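Local coordinates for chromosomal replication initiator protein dnaA (Aquifex aeolicus, PDB 1L8Q), which probably binds the chromosomal replication origin in its ATP-bound form to start DNA replication, combining an AAA+ nucleotide-binding domain with a DNA-binding domain, at residues R67-A73 / V99-D105; D105-F109 / L136-R140. All coordinates share one frame. Residues are numbered along the deposited sequence.

Contact 1: R67-A73 / V99-D105; sequences RVIYSSA and VDLLLLD
Two neighbouring parallel strands, 68-72 at the edge of the AAA+ sheet and 101-105 next to it, make this buried contact. Both backbones are extended, their axes 4.6 Å apart and 13° from parallel. Val68 is level with Leu101, and the pairing runs in step to Ser72 with Asp105. Hydrogen bonds zigzag between them: Ile69 N to Leu101 O (3.0 Å), Leu103 N to Ile69 O (2.8 Å), Ser71 N to Leu103 O (2.9 Å), Asp105 N to Ser71 O (2.9 Å) and Ala73 N to Asp105 O (2.8 Å). At the entry the Asp100 carboxylate takes Arg67 N on OD2 (2.6 Å), while Asp100 N binds Arg67 O (2.8 Å). A beta-alpha-beta crossover through helices 73-86 and 89-97, right-handed as is usual in the P-loop NTPase core, joins the strands, and the second ends at the Walker B acidic pair. Valine, isoleucine and leucine, with no polar end to satisfy, suit the covered faces; Ser71 is small and its OG bonds to Ser72 O (2.9 Å). On one face Tyr70 and Leu101 touch helix 50-63, Val68 and Tyr70 touch Leu4, and Leu103 leans on Ile135; on the other, Ile69, Ser71 and Leu102 meet Tyr96. Tyr70 (chi1 t) sends OH to Asp105 OD2 (2.8 Å), which also binds Thr51 beside the magnesium-ADP site. With chi1 p, Ser72 OG N-caps helix 73-86, bonding weakly to Asp75 N.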
loop_
_atom_site.group_PDB
_atom_site.type_symbol
_atom_site.label_atom_id
_atom_site.label_comp_id
_atom_site.label_asym_id
_atom_site.label_seq_id
_atom_site.Cartn_x
_atom_site.Cartn_y
_atom_site.Cartn_z
ATOM N N ARG A 67 23.081 17.440 7.576
ATOM C CA ARG A 67 22.904 17.449 6.133
ATOM C C ARG A 67 22.107 16.187 5.750
ATOM O O ARG A 67 22.520 15.060 6.059
ATOM C CB ARG A 67 24.285 17.423 5.480
ATOM C CG ARG A 67 24.465 18.318 4.250
ATOM C CD ARG A 67 25.917 18.390 3.762
ATOM N NE ARG A 67 26.133 19.464 2.795
ATOM C CZ ARG A 67 26.919 20.513 3.015
ATOM N NH1 ARG A 67 27.565 20.631 4.178
ATOM N NH2 ARG A 67 27.063 21.448 2.075
ATOM N N VAL A 68 20.967 16.362 5.084
ATOM C CA VAL A 68 20.077 15.231 4.830
ATOM C C VAL A 68 19.658 15.092 3.388
ATOM O O VAL A 68 19.443 16.067 2.721
ATOM C CB VAL A 68 18.766 15.381 5.644
ATOM C CG1 VAL A 68 17.849 14.184 5.425
ATOM C CG2 VAL A 68 19.053 15.579 7.113
ATOM N N ILE A 69 19.526 13.870 2.907
ATOM C CA ILE A 69 18.870 13.679 1.629
ATOM C C ILE A 69 17.801 12.604 1.738
ATOM O O ILE A 69 17.996 11.566 2.372
ATOM C CB ILE A 69 19.846 13.350 0.489
ATOM C CG1 ILE A 69 20.476 14.622 -0.054
ATOM C CG2 ILE A 69 19.089 12.772 -0.674
ATOM C CD1 ILE A 69 21.121 14.442 -1.424
ATOM N N TYR A 70 16.650 12.881 1.146
ATOM C CA TYR A 70 15.602 11.904 1.055
ATOM C C TYR A 70 15.340 11.639 -0.391
ATOM O O TYR A 70 15.348 12.544 -1.197
ATOM C CB TYR A 70 14.318 12.402 1.681
ATOM C CG TYR A 70 13.112 11.575 1.253
ATOM C CD1 TYR A 70 12.708 10.455 1.981
ATOM C CD2 TYR A 70 12.404 11.894 0.107
ATOM C CE1 TYR A 70 11.631 9.700 1.589
ATOM C CE2 TYR A 70 11.331 11.139 -0.300
ATOM C CZ TYR A 70 10.946 10.043 0.443
ATOM O OH TYR A 70 9.853 9.302 0.023
ATOM N N SER A 71 15.074 10.393 -0.724
ATOM C CA SER A 71 14.741 10.085 -2.089
ATOM C C SER A 71 14.170 8.681 -2.199
ATOM O O SER A 71 14.564 7.780 -1.466
ATOM C CB SER A 71 15.978 10.245 -2.973
ATOM O OG SER A 71 15.757 9.617 -4.214
ATOM N N SER A 72 13.216 8.501 -3.096
ATOM C CA SER A 72 12.690 7.179 -3.339
ATOM C C SER A 72 13.652 6.521 -4.282
ATOM O O SER A 72 14.351 7.190 -5.025
ATOM C CB SER A 72 11.265 7.233 -3.921
ATOM O OG SER A 72 11.239 7.671 -5.281
ATOM N N ALA A 73 13.715 5.209 -4.236
ATOM C CA ALA A 73 14.678 4.487 -5.046
ATOM C C ALA A 73 14.490 4.737 -6.532
ATOM O O ALA A 73 15.454 4.776 -7.273
ATOM C CB ALA A 73 14.618 3.002 -4.744
ATOM N N VAL A 99 26.356 13.287 2.985
ATOM C CA VAL A 99 25.302 13.623 3.930
ATOM C C VAL A 99 25.561 13.038 5.314
ATOM O O VAL A 99 26.426 12.190 5.480
ATOM C CB VAL A 99 23.920 13.145 3.425
ATOM C CG1 VAL A 99 23.567 13.827 2.115
ATOM C CG2 VAL A 99 23.902 11.652 3.256
ATOM N N ASP A 100 24.823 13.518 6.309
ATOM C CA ASP A 100 24.852 12.918 7.636
ATOM C C ASP A 100 23.734 11.873 7.731
ATOM O O ASP A 100 23.772 10.983 8.577
ATOM C CB ASP A 100 24.604 13.964 8.725
ATOM C CG ASP A 100 25.567 15.142 8.655
ATOM O OD1 ASP A 100 26.801 14.923 8.655
ATOM O OD2 ASP A 100 25.176 16.332 8.630
ATOM N N LEU A 101 22.732 12.001 6.865
ATOM C CA LEU A 101 21.543 11.160 6.929
ATOM C C LEU A 101 21.000 10.887 5.531
ATOM O O LEU A 101 20.527 11.797 4.872
ATOM C CB LEU A 101 20.443 11.876 7.728
ATOM C CG LEU A 101 19.439 11.025 8.543
ATOM C CD1 LEU A 101 18.041 11.636 8.571
ATOM C CD2 LEU A 101 19.366 9.551 8.115
ATOM N N LEU A 102 21.055 9.637 5.092
ATOM C CA LEU A 102 20.502 9.262 3.803
ATOM C C LEU A 102 19.189 8.485 4.023
ATOM O O LEU A 102 19.121 7.545 4.831
ATOM C CB LEU A 102 21.514 8.433 3.009
ATOM C CG LEU A 102 20.974 7.668 1.805
ATOM C CD1 LEU A 102 20.323 8.605 0.865
ATOM C CD2 LEU A 102 22.076 6.931 1.103
ATOM N N LEU A 103 18.136 8.899 3.343
ATOM C CA LEU A 103 16.864 8.222 3.475
ATOM C C LEU A 103 16.445 7.726 2.111
ATOM O O LEU A 103 16.102 8.541 1.238
ATOM C CB LEU A 103 15.806 9.187 3.999
ATOM C CG LEU A 103 16.093 9.974 5.290
ATOM C CD1 LEU A 103 15.093 11.090 5.421
ATOM C CD2 LEU A 103 16.059 9.079 6.521
ATOM N N LEU A 104 16.502 6.408 1.913
ATOM C CA LEU A 104 16.116 5.812 0.650
ATOM C C LEU A 104 14.815 5.065 0.838
ATOM O O LEU A 104 14.760 4.037 1.554
ATOM C CB LEU A 104 17.199 4.871 0.136
ATOM C CG LEU A 104 17.157 4.663 -1.377
ATOM C CD1 LEU A 104 17.419 5.997 -2.088
ATOM C CD2 LEU A 104 18.131 3.600 -1.835
ATOM N N ASP A 105 13.764 5.571 0.202
ATOM C CA ASP A 105 12.425 5.047 0.376
ATOM C C ASP A 105 12.076 4.111 -0.770
ATOM O O ASP A 105 12.556 4.297 -1.874
ATOM C CB ASP A 105 11.466 6.223 0.367
ATOM C CG ASP A 105 10.170 5.939 1.090
ATOM O OD1 ASP A 105 9.943 4.785 1.519
ATOM O OD2 ASP A 105 9.320 6.832 1.289
#

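Contact 2: D105-F109 / L136-R140; sequences DDVQF and LASDR
Residues 136-138 are the extended last part of strand 133-138, beside the point where 105-109 leaves its own strand for a 3-10 segment at 107-109; the touching parts run 52° apart. Leu136 places CB 4.0 Å from Val107 CG2, an apolar pair fit for a buried site. Ala137 lies level with Asp105 (CA-CA 4.8 Å); its small CB sits 3.5 Å from Asp105 OD1 and touches Lys50 of the P-loop. Ala137 O accepts a straight hydrogen bond from Val107 N (2.9 Å). The turn presenting this amide passes through Asp106, whose phi/psi of 60/45 is left-handed, and Phe109 N closes it on Asp106 O (3.0 Å). Ser138, level with Asp106, turns OG back to Arg140 O (2.7 Å). Asp139 (chi1 p) brings OD1 within 2.9 Å of Gln108 CG, a tight van der Waals contact of the aliphatic part of Gln108 (chi1 near -8°, between wells), the residue covered most; Asp139 OD2 salt-bridges Arg140 NH2 (2.8 Å). Asp106, with Asp105 a Walker B acid, belongs to the magnesium-binding site. The single cross-segment hydrogen bond is backbone to backbone and the rest is side-chain packing, so Asp105 OD2 can serve Thr51 at the nucleotide site.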
loop_
_atom_site.group_PDB
_atom_site.type_symbol
_atom_site.label_atom_id
_atom_site.label_comp_id
_atom_site.label_asym_id
_atom_site.label_seq_id
_atom_site.Cartn_x
_atom_site.Cartn_y
_atom_site.Cartn_z
ATOM N N ASP A 105 13.764 5.571 0.202
ATOM C CA ASP A 105 12.425 5.047 0.376
ATOM C C ASP A 105 12.076 4.111 -0.770
ATOM O O ASP A 105 12.556 4.297 -1.874
ATOM C CB ASP A 105 11.466 6.223 0.367
ATOM C CG ASP A 105 10.170 5.939 1.090
ATOM O OD1 ASP A 105 9.943 4.785 1.519
ATOM O OD2 ASP A 105 9.320 6.832 1.289
ATOM N N ASP A 106 11.243 3.104 -0.505
ATOM C CA ASP A 106 10.789 2.162 -1.536
ATOM C C ASP A 106 11.891 1.354 -2.256
ATOM O O ASP A 106 11.849 1.175 -3.478
ATOM C CB ASP A 106 9.900 2.868 -2.553
ATOM C CG ASP A 106 8.585 3.359 -1.943
ATOM O OD1 ASP A 106 8.071 4.418 -2.397
ATOM O OD2 ASP A 106 7.991 2.767 -1.008
ATOM N N VAL A 107 12.833 0.833 -1.478
ATOM C CA VAL A 107 13.985 0.076 -1.981
ATOM C C VAL A 107 13.656 -1.048 -2.961
ATOM O O VAL A 107 14.456 -1.409 -3.786
ATOM C CB VAL A 107 14.763 -0.491 -0.824
ATOM C CG1 VAL A 107 15.707 -1.568 -1.296
ATOM C CG2 VAL A 107 15.515 0.606 -0.146
ATOM N N GLN A 108 12.473 -1.588 -2.867
ATOM C CA GLN A 108 12.030 -2.646 -3.764
ATOM C C GLN A 108 12.250 -2.289 -5.224
ATOM O O GLN A 108 12.493 -3.167 -6.050
ATOM C CB GLN A 108 10.541 -2.831 -3.549
ATOM C CG GLN A 108 10.094 -2.008 -2.347
ATOM C CD GLN A 108 8.906 -1.201 -2.647
ATOM O OE1 GLN A 108 8.210 -1.480 -3.595
ATOM N NE2 GLN A 108 8.657 -0.190 -1.851
ATOM N N PHE A 109 12.115 -0.999 -5.544
ATOM C CA PHE A 109 12.223 -0.527 -6.919
ATOM C C PHE A 109 13.662 -0.493 -7.432
ATOM O O PHE A 109 13.910 -0.143 -8.578
ATOM C CB PHE A 109 11.532 0.835 -7.082
ATOM C CG PHE A 109 10.033 0.767 -6.955
ATOM C CD1 PHE A 109 9.295 -0.103 -7.753
ATOM C CD2 PHE A 109 9.362 1.553 -6.032
ATOM C CE1 PHE A 109 7.898 -0.182 -7.625
ATOM C CE2 PHE A 109 7.983 1.484 -5.899
ATOM C CZ PHE A 109 7.248 0.613 -6.695
ATOM N N LEU A 136 16.561 2.924 5.347
ATOM C CA LEU A 136 15.897 2.431 4.158
ATOM C C LEU A 136 14.490 2.077 4.520
ATOM O O LEU A 136 14.199 1.800 5.679
ATOM C CB LEU A 136 16.578 1.165 3.636
ATOM C CG LEU A 136 17.997 1.245 3.105
ATOM C CD1 LEU A 136 18.279 2.597 2.510
ATOM C CD2 LEU A 136 18.916 0.970 4.223
ATOM N N ALA A 137 13.612 2.072 3.529
ATOM C CA ALA A 137 12.250 1.606 3.728
ATOM C C ALA A 137 11.851 0.805 2.505
ATOM O O ALA A 137 12.319 1.077 1.380
ATOM C CB ALA A 137 11.326 2.736 3.927
ATOM N N SER A 138 11.017 -0.206 2.723
ATOM C CA SER A 138 10.623 -1.103 1.658
ATOM C C SER A 138 9.264 -1.656 1.960
ATOM O O SER A 138 8.800 -1.571 3.089
ATOM C CB SER A 138 11.612 -2.242 1.518
ATOM O OG SER A 138 11.041 -3.284 0.734
ATOM N N ASP A 139 8.613 -2.222 0.957
ATOM C CA ASP A 139 7.308 -2.793 1.183
ATOM C C ASP A 139 7.472 -4.255 1.518
ATOM O O ASP A 139 6.503 -4.958 1.735
ATOM C CB ASP A 139 6.385 -2.614 -0.045
ATOM C CG ASP A 139 6.836 -3.430 -1.236
ATOM O OD1 ASP A 139 8.024 -3.798 -1.288
ATOM O OD2 ASP A 139 6.082 -3.759 -2.171
ATOM N N ARG A 140 8.700 -4.732 1.535
ATOM C CA ARG A 140 8.914 -6.136 1.825
ATOM C C ARG A 140 10.262 -6.345 2.469
ATOM O O ARG A 140 11.163 -5.524 2.322
ATOM C CB ARG A 140 8.780 -6.969 0.552
ATOM C CG ARG A 140 9.854 -6.703 -0.466
ATOM C CD ARG A 140 9.473 -7.106 -1.855
ATOM N NE ARG A 140 8.168 -6.569 -2.216
ATOM C CZ ARG A 140 7.605 -6.702 -3.410
ATOM N NH1 ARG A 140 8.228 -7.360 -4.379
ATOM N NH2 ARG A 140 6.412 -6.173 -3.635
#

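From the N terminus, strand 68-72 runs into helices 73-86 and 89-97, and contact 1 closes that excursion when strand 101-105 returns alongside. Contact 2 then opens at once from the shared residue Asp105: the chain passes through helix 114-129 and strand 133-138, whose C-terminal end meets 105-109. The loops therefore follow in series, neither enclosing the other. Together they join three successive strands of the parallel sheet, with 101-105 in the middle. Leu104 O to Ala137 N (3.0 Å), a probable hydrogen bond, and Leu104 CB against Leu136 CD1 (3.5 Å) bridge the two contacts, while Ala73 CB packs on Asp106 O (3.6 Å).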